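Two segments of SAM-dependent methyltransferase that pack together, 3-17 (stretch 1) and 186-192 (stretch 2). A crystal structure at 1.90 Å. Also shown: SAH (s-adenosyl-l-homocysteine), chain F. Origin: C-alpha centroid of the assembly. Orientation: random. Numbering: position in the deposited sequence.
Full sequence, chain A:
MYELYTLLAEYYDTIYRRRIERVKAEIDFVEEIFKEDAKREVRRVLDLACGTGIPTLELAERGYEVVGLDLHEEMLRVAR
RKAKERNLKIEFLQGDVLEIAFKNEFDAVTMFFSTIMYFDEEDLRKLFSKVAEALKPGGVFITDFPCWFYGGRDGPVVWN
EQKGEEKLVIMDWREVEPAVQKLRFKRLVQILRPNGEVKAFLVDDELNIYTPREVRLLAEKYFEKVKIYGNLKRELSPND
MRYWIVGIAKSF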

ATOM      1  N   GLU A   3      16.402 -26.472  -3.000  1.00 21.46           N
ATOM      2  CA  GLU A   3      15.772 -27.120  -1.843  1.00 22.42           C
ATOM      3  C   GLU A   3      14.397 -27.678  -2.202  1.00 20.85           C
ATOM      4  O   GLU A   3      13.964 -28.698  -1.663  1.00 20.78           O
ATOM      5  CB  GLU A   3      15.581 -26.132  -0.688  1.00 25.10           C
ATOM      6  CG  GLU A   3      16.843 -25.568  -0.080  1.00 29.31           C
ATOM      7  CD  GLU A   3      17.581 -24.620  -1.007  1.00 31.01           C
ATOM      8  OE1 GLU A   3      16.939 -23.971  -1.877  1.00 30.77           O
ATOM      9  OE2 GLU A   3      18.811 -24.514  -0.843  1.00 33.43           O
ATOM     10  N   LEU A   4      13.704 -26.985  -3.097  1.00 20.95           N
ATOM     11  CA  LEU A   4      12.368 -27.388  -3.522  1.00 21.97           C
ATOM     12  C   LEU A   4      12.357 -28.686  -4.326  1.00 22.38           C
ATOM     13  O   LEU A   4      11.355 -29.404  -4.345  1.00 22.81           O
ATOM     14  CB  LEU A   4      11.745 -26.266  -4.355  1.00 23.95           C
ATOM     15  CG  LEU A   4      10.302 -26.407  -4.837  1.00 23.77           C
ATOM     16  CD1 LEU A   4       9.358 -26.477  -3.640  1.00 25.67           C
ATOM     17  CD2 LEU A   4       9.954 -25.214  -5.720  1.00 24.54           C
ATOM     18  N   TYR A   5      13.481 -28.994  -4.969  1.00 20.80           N
ATOM     19  CA  TYR A   5      13.589 -30.177  -5.822  1.00 20.06           C
ATOM     20  C   TYR A   5      14.315 -31.361  -5.210  1.00 20.73           C
ATOM     21  O   TYR A   5      14.446 -32.417  -5.837  1.00 21.17           O
ATOM     22  CB  TYR A   5      14.268 -29.769  -7.126  1.00 19.88           C
ATOM     23  CG  TYR A   5      13.681 -28.490  -7.665  1.00 20.54           C
ATOM     24  CD1 TYR A   5      12.302 -28.348  -7.791  1.00 19.73           C
ATOM     25  CD2 TYR A   5      14.491 -27.412  -8.018  1.00 19.10           C
ATOM     26  CE1 TYR A   5      11.740 -27.173  -8.249  1.00 20.36           C
ATOM     27  CE2 TYR A   5      13.935 -26.224  -8.481  1.00 19.55           C
ATOM     28  CZ  TYR A   5      12.558 -26.115  -8.591  1.00 19.70           C
ATOM     29  OH  TYR A   5      11.978 -24.948  -9.020  1.00 22.20           O
ATOM     30  N   THR A   6      14.785 -31.186  -3.984  1.00 19.80           N
ATOM     31  CA  THR A   6      15.473 -32.256  -3.282  1.00 21.15           C
ATOM     32  C   THR A   6      14.739 -32.616  -1.991  1.00 21.52           C
ATOM     33  O   THR A   6      13.978 -33.571  -1.921  1.00 20.11           O
ATOM     34  CB  THR A   6      16.912 -31.813  -2.994  1.00 21.56           C
ATOM     35  OG1 THR A   6      16.903 -30.533  -2.350  1.00 22.45           O
ATOM     36  CG2 THR A   6      17.695 -31.700  -4.303  1.00 23.16           C
ATOM     37  N   LEU A   7      14.995 -31.827  -0.935  1.00 21.98           N
ATOM     38  CA  LEU A   7      14.356 -32.136   0.337  1.00 21.50           C
ATOM     39  C   LEU A   7      12.824 -32.000   0.283  1.00 20.17           C
ATOM     40  O   LEU A   7      12.099 -32.669   1.006  1.00 21.17           O
ATOM     41  CB  LEU A   7      14.961 -31.249   1.429  1.00 24.97           C
ATOM     42  CG  LEU A   7      16.431 -31.591   1.700  1.00 28.88           C
ATOM     43  CD1 LEU A   7      17.296 -30.352   1.937  1.00 32.29           C
ATOM     44  CD2 LEU A   7      16.627 -32.495   2.921  1.00 32.23           C
ATOM     45  N   LEU A   8      12.326 -31.085  -0.591  1.00 19.78           N
ATOM     46  CA  LEU A   8      10.872 -30.861  -0.662  1.00 17.57           C
ATOM     47  C   LEU A   8      10.246 -31.564  -1.870  1.00 17.19           C
ATOM     48  O   LEU A   8       9.072 -31.409  -2.189  1.00 16.69           O
ATOM     49  CB  LEU A   8      10.590 -29.349  -0.757  1.00 17.85           C
ATOM     50  CG  LEU A   8      10.812 -28.613   0.569  1.00 18.02           C
ATOM     51  CD1 LEU A   8      10.760 -27.095   0.399  1.00 17.95           C
ATOM     52  CD2 LEU A   8       9.757 -28.962   1.626  1.00 19.77           C
ATOM     53  N   ALA A   9      11.004 -32.382  -2.594  1.00 16.98           N
ATOM     54  CA  ALA A   9      10.471 -33.043  -3.787  1.00 16.64           C
ATOM     55  C   ALA A   9       9.141 -33.770  -3.582  1.00 15.81           C
ATOM     56  O   ALA A   9       8.226 -33.619  -4.385  1.00 16.31           O
ATOM     57  CB  ALA A   9      11.516 -34.010  -4.365  1.00 16.08           C
ATOM     58  N   GLU A  10       9.033 -34.562  -2.520  1.00 17.78           N
ATOM     59  CA  GLU A  10       7.798 -35.298  -2.258  1.00 18.05           C
ATOM     60  C   GLU A  10       6.604 -34.385  -1.946  1.00 20.73           C
ATOM     61  O   GLU A  10       5.464 -34.850  -1.894  1.00 21.21           O
ATOM     62  CB  GLU A  10       7.993 -36.290  -1.100  1.00 20.13           C
ATOM     63  CG  GLU A  10       8.963 -37.440  -1.366  1.00 19.34           C
ATOM     64  CD  GLU A  10       8.542 -38.334  -2.526  1.00 19.49           C
ATOM     65  OE1 GLU A  10       7.336 -38.383  -2.850  1.00 21.21           O
ATOM     66  OE2 GLU A  10       9.423 -38.997  -3.107  1.00 22.53           O
ATOM     67  N   TYR A  11       6.860 -33.092  -1.748  1.00 19.43           N
ATOM     68  CA  TYR A  11       5.794 -32.136  -1.455  1.00 18.86           C
ATOM     69  C   TYR A  11       5.515 -31.219  -2.640  1.00 19.26           C
ATOM     70  O   TYR A  11       4.586 -30.414  -2.606  1.00 20.02           O
ATOM     71  CB  TYR A  11       6.164 -31.275  -0.238  1.00 20.17           C
ATOM     72  CG  TYR A  11       6.312 -32.056   1.047  1.00 20.71           C
ATOM     73  CD1 TYR A  11       5.194 -32.464   1.775  1.00 20.52           C
ATOM     74  CD2 TYR A  11       7.573 -32.418   1.516  1.00 18.93           C
ATOM     75  CE1 TYR A  11       5.331 -33.219   2.943  1.00 21.16           C
ATOM     76  CE2 TYR A  11       7.720 -33.171   2.682  1.00 22.41           C
ATOM     77  CZ  TYR A  11       6.596 -33.567   3.387  1.00 20.84           C
ATOM     78  OH  TYR A  11       6.748 -34.312   4.532  1.00 24.73           O
ATOM     79  N   TYR A  12       6.319 -31.338  -3.692  1.00 18.12           N
ATOM     80  CA  TYR A  12       6.148 -30.491  -4.871  1.00 16.77           C
ATOM     81  C   TYR A  12       4.727 -30.511  -5.455  1.00 16.22           C
ATOM     82  O   TYR A  12       4.143 -29.460  -5.724  1.00 16.56           O
ATOM     83  CB  TYR A  12       7.149 -30.898  -5.965  1.00 16.74           C
ATOM     84  CG  TYR A  12       7.202 -29.922  -7.126  1.00 17.21           C
ATOM     85  CD1 TYR A  12       8.006 -28.776  -7.068  1.00 15.89           C
ATOM     86  CD2 TYR A  12       6.427 -30.124  -8.263  1.00 17.10           C
ATOM     87  CE1 TYR A  12       8.029 -27.863  -8.118  1.00 16.25           C
ATOM     88  CE2 TYR A  12       6.442 -29.214  -9.318  1.00 16.83           C
ATOM     89  CZ  TYR A  12       7.246 -28.085  -9.236  1.00 17.14           C
ATOM     90  OH  TYR A  12       7.242 -27.178 -10.267  1.00 18.92           O
ATOM     91  N   ASP A  13       4.171 -31.700  -5.666  1.00 16.62           N
ATOM     92  CA  ASP A  13       2.832 -31.806  -6.233  1.00 15.70           C
ATOM     93  C   ASP A  13       1.765 -31.233  -5.294  1.00 16.77           C
ATOM     94  O   ASP A  13       0.715 -30.776  -5.745  1.00 17.30           O
ATOM     95  CB  ASP A  13       2.506 -33.268  -6.584  1.00 16.86           C
ATOM     96  CG  ASP A  13       3.275 -33.757  -7.808  1.00 16.96           C
ATOM     97  OD1 ASP A  13       4.054 -32.959  -8.373  1.00 14.35           O
ATOM     98  OD2 ASP A  13       3.101 -34.930  -8.207  1.00 17.55           O
ATOM     99  N   THR A  14       2.043 -31.255  -3.998  1.00 16.14           N
ATOM    100  CA  THR A  14       1.108 -30.721  -3.004  1.00 18.13           C
ATOM    101  C   THR A  14       1.149 -29.201  -3.090  1.00 18.28           C
ATOM    102  O   THR A  14       0.116 -28.533  -3.195  1.00 20.67           O
ATOM    103  CB  THR A  14       1.504 -31.168  -1.592  1.00 18.49           C
ATOM    104  OG1 THR A  14       1.297 -32.581  -1.477  1.00 19.00           O
ATOM    105  CG2 THR A  14       0.682 -30.427  -0.526  1.00 19.12           C
ATOM    106  N   ILE A  15       2.362 -28.664  -3.066  1.00 18.69           N
ATOM    107  CA  ILE A  15       2.574 -27.227  -3.154  1.00 18.85           C
ATOM    108  C   ILE A  15       1.960 -26.697  -4.453  1.00 19.91           C
ATOM    109  O   ILE A  15       1.356 -25.622  -4.472  1.00 20.81           O
ATOM    110  CB  ILE A  15       4.089 -26.909  -3.116  1.00 19.77           C
ATOM    111  CG1 ILE A  15       4.651 -27.259  -1.735  1.00 18.33           C
ATOM    112  CG2 ILE A  15       4.340 -25.445  -3.468  1.00 19.25           C
ATOM    113  CD1 ILE A  15       6.166 -27.272  -1.660  1.00 19.59           C
ATOM    114  N   TYR A  16       2.088 -27.462  -5.536  1.00 19.22           N
ATOM    115  CA  TYR A  16       1.571 -26.960  -6.805  1.00 21.36           C
ATOM    116  C   TYR A  16       0.304 -27.696  -7.257  1.00 22.75           C
ATOM    117  O   TYR A  16       0.163 -28.106  -8.401  1.00 22.45           O
ATOM    118  CB  TYR A  16       2.666 -27.110  -7.863  1.00 21.34           C
ATOM    119  CG  TYR A  16       3.731 -26.099  -7.633  1.00 22.52           C
ATOM    120  CD1 TYR A  16       3.479 -24.751  -7.881  1.00 23.07           C
ATOM    121  CD2 TYR A  16       4.983 -26.492  -7.153  1.00 21.48           C
ATOM    122  CE1 TYR A  16       4.463 -23.803  -7.638  1.00 24.54           C
ATOM    123  CE2 TYR A  16       5.968 -25.541  -6.918  1.00 21.91           C
ATOM    124  CZ  TYR A  16       5.713 -24.203  -7.158  1.00 23.92           C
ATOM    125  OH  TYR A  16       6.681 -23.245  -6.902  1.00 26.27           O
ATOM    126  N   ARG A  17      -0.622 -27.887  -6.295  1.00 25.01           N
ATOM    127  CA  ARG A  17      -1.890 -28.540  -6.613  1.00 27.77           C
ATOM    128  C   ARG A  17      -2.630 -27.810  -7.739  1.00 28.48           C
ATOM    129  O   ARG A  17      -3.275 -28.405  -8.592  1.00 27.53           O
ATOM    130  CB  ARG A  17      -2.743 -28.542  -5.343  1.00 29.21           C
ATOM    131  CG  ARG A  17      -4.178 -29.005  -5.591  1.00 31.25           C
ATOM    132  CD  ARG A  17      -5.024 -28.958  -4.312  1.00 34.51           C
ATOM    133  NE  ARG A  17      -4.886 -27.659  -3.646  1.00 35.34           N
ATOM    134  CZ  ARG A  17      -5.448 -26.595  -4.248  1.00 39.06           C
ATOM    135  NH1 ARG A  17      -6.100 -26.745  -5.388  1.00 39.75           N
ATOM    136  NH2 ARG A  17      -5.344 -25.386  -3.687  1.00 40.13           N
ATOM    137  N   LYS A 186      12.497 -16.594  -2.400  1.00 21.25           N
ATOM    138  CA  LYS A 186      12.572 -17.244  -1.106  1.00 21.00           C
ATOM    139  C   LYS A 186      11.218 -17.778  -0.681  1.00 20.39           C
ATOM    140  O   LYS A 186      10.195 -17.122  -0.845  1.00 20.33           O
ATOM    141  CB  LYS A 186      13.128 -16.250  -0.080  1.00 24.25           C
ATOM    142  CG  LYS A 186      14.508 -15.714  -0.487  1.00 27.12           C
ATOM    143  CD  LYS A 186      14.920 -14.502   0.320  1.00 31.43           C
ATOM    144  CE  LYS A 186      16.252 -13.940  -0.161  1.00 30.50           C
ATOM    145  NZ  LYS A 186      17.391 -14.876   0.058  1.00 30.15           N
ATOM    146  N   ARG A 187      11.227 -18.989  -0.142  1.00 20.30           N
ATOM    147  CA  ARG A 187      10.004 -19.630   0.299  1.00 19.63           C
ATOM    148  C   ARG A 187      10.264 -20.491   1.525  1.00 19.20           C
ATOM    149  O   ARG A 187      11.075 -21.415   1.490  1.00 20.00           O
ATOM    150  CB  ARG A 187       9.431 -20.479  -0.841  1.00 21.13           C
ATOM    151  CG  ARG A 187       8.395 -21.513  -0.420  1.00 22.43           C
ATOM    152  CD  ARG A 187       7.821 -22.218  -1.641  1.00 24.17           C
ATOM    153  NE  ARG A 187       6.978 -21.322  -2.429  1.00 23.22           N
ATOM    154  CZ  ARG A 187       6.546 -21.588  -3.658  1.00 28.48           C
ATOM    155  NH1 ARG A 187       6.884 -22.724  -4.253  1.00 29.10           N
ATOM    156  NH2 ARG A 187       5.758 -20.726  -4.286  1.00 28.23           N
ATOM    157  N   LEU A 188       9.595 -20.159   2.622  1.00 17.98           N
ATOM    158  CA  LEU A 188       9.729 -20.931   3.844  1.00 16.91           C
ATOM    159  C   LEU A 188       8.574 -21.921   3.857  1.00 18.50           C
ATOM    160  O   LEU A 188       7.412 -21.521   3.796  1.00 17.95           O
ATOM    161  CB  LEU A 188       9.628 -20.024   5.070  1.00 17.90           C
ATOM    162  CG  LEU A 188       9.600 -20.762   6.414  1.00 19.65           C
ATOM    163  CD1 LEU A 188      10.949 -21.451   6.661  1.00 17.96           C
ATOM    164  CD2 LEU A 188       9.292 -19.774   7.525  1.00 18.27           C
ATOM    165  N   VAL A 189       8.887 -23.210   3.911  1.00 15.63           N
ATOM    166  CA  VAL A 189       7.839 -24.223   3.952  1.00 15.35           C
ATOM    167  C   VAL A 189       7.856 -24.878   5.328  1.00 16.14           C
ATOM    168  O   VAL A 189       8.852 -25.478   5.735  1.00 16.62           O
ATOM    169  CB  VAL A 189       8.041 -25.301   2.863  1.00 16.98           C
ATOM    170  CG1 VAL A 189       6.946 -26.368   2.965  1.00 16.89           C
ATOM    171  CG2 VAL A 189       8.013 -24.648   1.483  1.00 16.68           C
ATOM    172  N   GLN A 190       6.763 -24.723   6.063  1.00 16.55           N
ATOM    173  CA  GLN A 190       6.664 -25.324   7.384  1.00 16.40           C
ATOM    174  C   GLN A 190       5.707 -26.505   7.256  1.00 16.80           C
ATOM    175  O   GLN A 190       4.597 -26.357   6.746  1.00 16.19           O
ATOM    176  CB  GLN A 190       6.142 -24.295   8.393  1.00 17.20           C
ATOM    177  CG  GLN A 190       7.127 -23.159   8.649  1.00 20.33           C
ATOM    178  CD  GLN A 190       6.537 -22.049   9.487  1.00 25.35           C
ATOM    179  OE1 GLN A 190       5.796 -21.201   8.984  1.00 27.84           O
ATOM    180  NE2 GLN A 190       6.851 -22.053  10.775  1.00 24.84           N
ATOM    181  N   ILE A 191       6.157 -27.674   7.701  1.00 15.86           N
ATOM    182  CA  ILE A 191       5.364 -28.900   7.623  1.00 16.65           C
ATOM    183  C   ILE A 191       4.891 -29.260   9.024  1.00 16.75           C
ATOM    184  O   ILE A 191       5.688 -29.648   9.879  1.00 16.31           O
ATOM    185  CB  ILE A 191       6.213 -30.046   7.035  1.00 17.37           C
ATOM    186  CG1 ILE A 191       6.774 -29.604   5.680  1.00 19.18           C
ATOM    187  CG2 ILE A 191       5.368 -31.308   6.848  1.00 17.81           C
ATOM    188  CD1 ILE A 191       7.668 -30.634   5.018  1.00 22.62           C
ATOM    189  N   LEU A 192       3.589 -29.123   9.246  1.00 16.88           N
ATOM    190  CA  LEU A 192       2.978 -29.383  10.544  1.00 18.90           C
ATOM    191  C   LEU A 192       2.323 -30.747  10.684  1.00 19.88           C
ATOM    192  O   LEU A 192       1.481 -31.125   9.872  1.00 18.17           O
ATOM    193  CB  LEU A 192       1.913 -28.320  10.846  1.00 18.21           C
ATOM    194  CG  LEU A 192       2.346 -26.919  11.276  1.00 21.64           C
ATOM    195  CD1 LEU A 192       3.344 -26.347  10.283  1.00 21.51           C
ATOM    196  CD2 LEU A 192       1.104 -26.029  11.392  1.00 20.61           C
TER
HETATM  197  N   SAH F1001       8.582 -28.890 -15.742  1.00 16.53           N
HETATM  198  CA  SAH F1001       8.074 -29.226 -14.344  1.00 16.95           C
HETATM  199  CB  SAH F1001       8.904 -28.729 -13.192  1.00 18.90           C
HETATM  200  CG  SAH F1001       9.140 -27.244 -12.970  1.00 17.92           C
HETATM  201  SD  SAH F1001      10.276 -27.122 -11.515  1.00 17.57           S
HETATM  202  C   SAH F1001       6.581 -28.669 -14.272  1.00 18.08           C
HETATM  203  O   SAH F1001       6.084 -28.095 -15.259  1.00 17.25           O
HETATM  204  OXT SAH F1001       5.960 -28.873 -13.155  1.00 20.54           O
HETATM  205  C5' SAH F1001      11.827 -26.699 -12.209  1.00 16.16           C
HETATM  206  C4' SAH F1001      12.697 -28.010 -12.533  1.00 15.87           C
HETATM  207  O4' SAH F1001      13.914 -27.460 -13.048  1.00 17.24           O
HETATM  208  C3' SAH F1001      13.129 -28.831 -11.340  1.00 17.57           C
HETATM  209  O3' SAH F1001      12.612 -30.160 -11.433  1.00 16.94           O
HETATM  210  C2' SAH F1001      14.709 -28.731 -11.390  1.00 15.43           C
HETATM  211  O2' SAH F1001      15.344 -29.903 -10.894  1.00 18.24           O
HETATM  212  C1' SAH F1001      14.964 -28.458 -12.861  1.00 15.89           C
HETATM  213  N9  SAH F1001      16.140 -27.908 -13.205  1.00 17.41           N
HETATM  214  C8  SAH F1001      16.767 -26.720 -12.854  1.00 17.36           C
HETATM  215  N7  SAH F1001      17.921 -26.519 -13.400  1.00 17.55           N
HETATM  216  C5  SAH F1001      18.129 -27.670 -14.210  1.00 17.74           C
HETATM  217  C6  SAH F1001      19.220 -28.038 -15.066  1.00 17.62           C
HETATM  218  N6  SAH F1001      20.313 -27.284 -15.247  1.00 17.64           N
HETATM  219  N1  SAH F1001      19.068 -29.250 -15.707  1.00 15.44           N
HETATM  220  C2  SAH F1001      17.972 -30.048 -15.549  1.00 17.18           C
HETATM  221  N3  SAH F1001      16.905 -29.726 -14.737  1.00 16.44           N
HETATM  222  C4  SAH F1001      17.052 -28.530 -14.102  1.00 16.93           C
HETATM  223  O   HOH W   1       4.948 -20.604  -7.389  1.00 46.02           O

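Side chains alone join these stretches: even Leu-8 CA and Val-189 CA, the closest of the CA pairs in register, are 8.6 Å apart, and Tyr-11 CA and Ile-191 CA are 9.6 Å apart. The contact buries 330 Å², both sides summed. Along the strand, Arg-187, Val-189 and Ile-191 direct CA-to-CB toward stretch 1, whereas the intervening Leu-188 and Gln-190 point away, the alternation expected of extended backbone.

Arg-187, with 72 Å² covered, supplies the one direct hydrogen bond across the contact. Its NH1 donates to Tyr-16 OH at 2.7 Å with an N-H...O angle of 157°, and the hydroxyl lies at the guanidinium edge, near its plane, where the N-H groups point. Water 1 makes a second link, 3.2 Å from both Arg-187 NH2 and Tyr-16 OH. Carbon also packs against this charged group: Ile-15 CG2 is 3.8 Å from Arg-187 NH1.

Ile-191, with 58 Å² covered, needs no polar partner. Its CD1 sits over one face of the Tyr-11 ring, 3.8 Å from the centroid and 25° off the normal, a CH-pi geometry; chi1 m and chi2 t extend the methyl to that position. The same CD1 lies 4.3 Å from Leu-8 CD2.

Between them, Val-189 (50 Å²) places CG2 3.8 Å from Leu-8 CD1 and 4.5 Å from Ile-15 CD1, so its short branched side chain bridges two longer aliphatic ones.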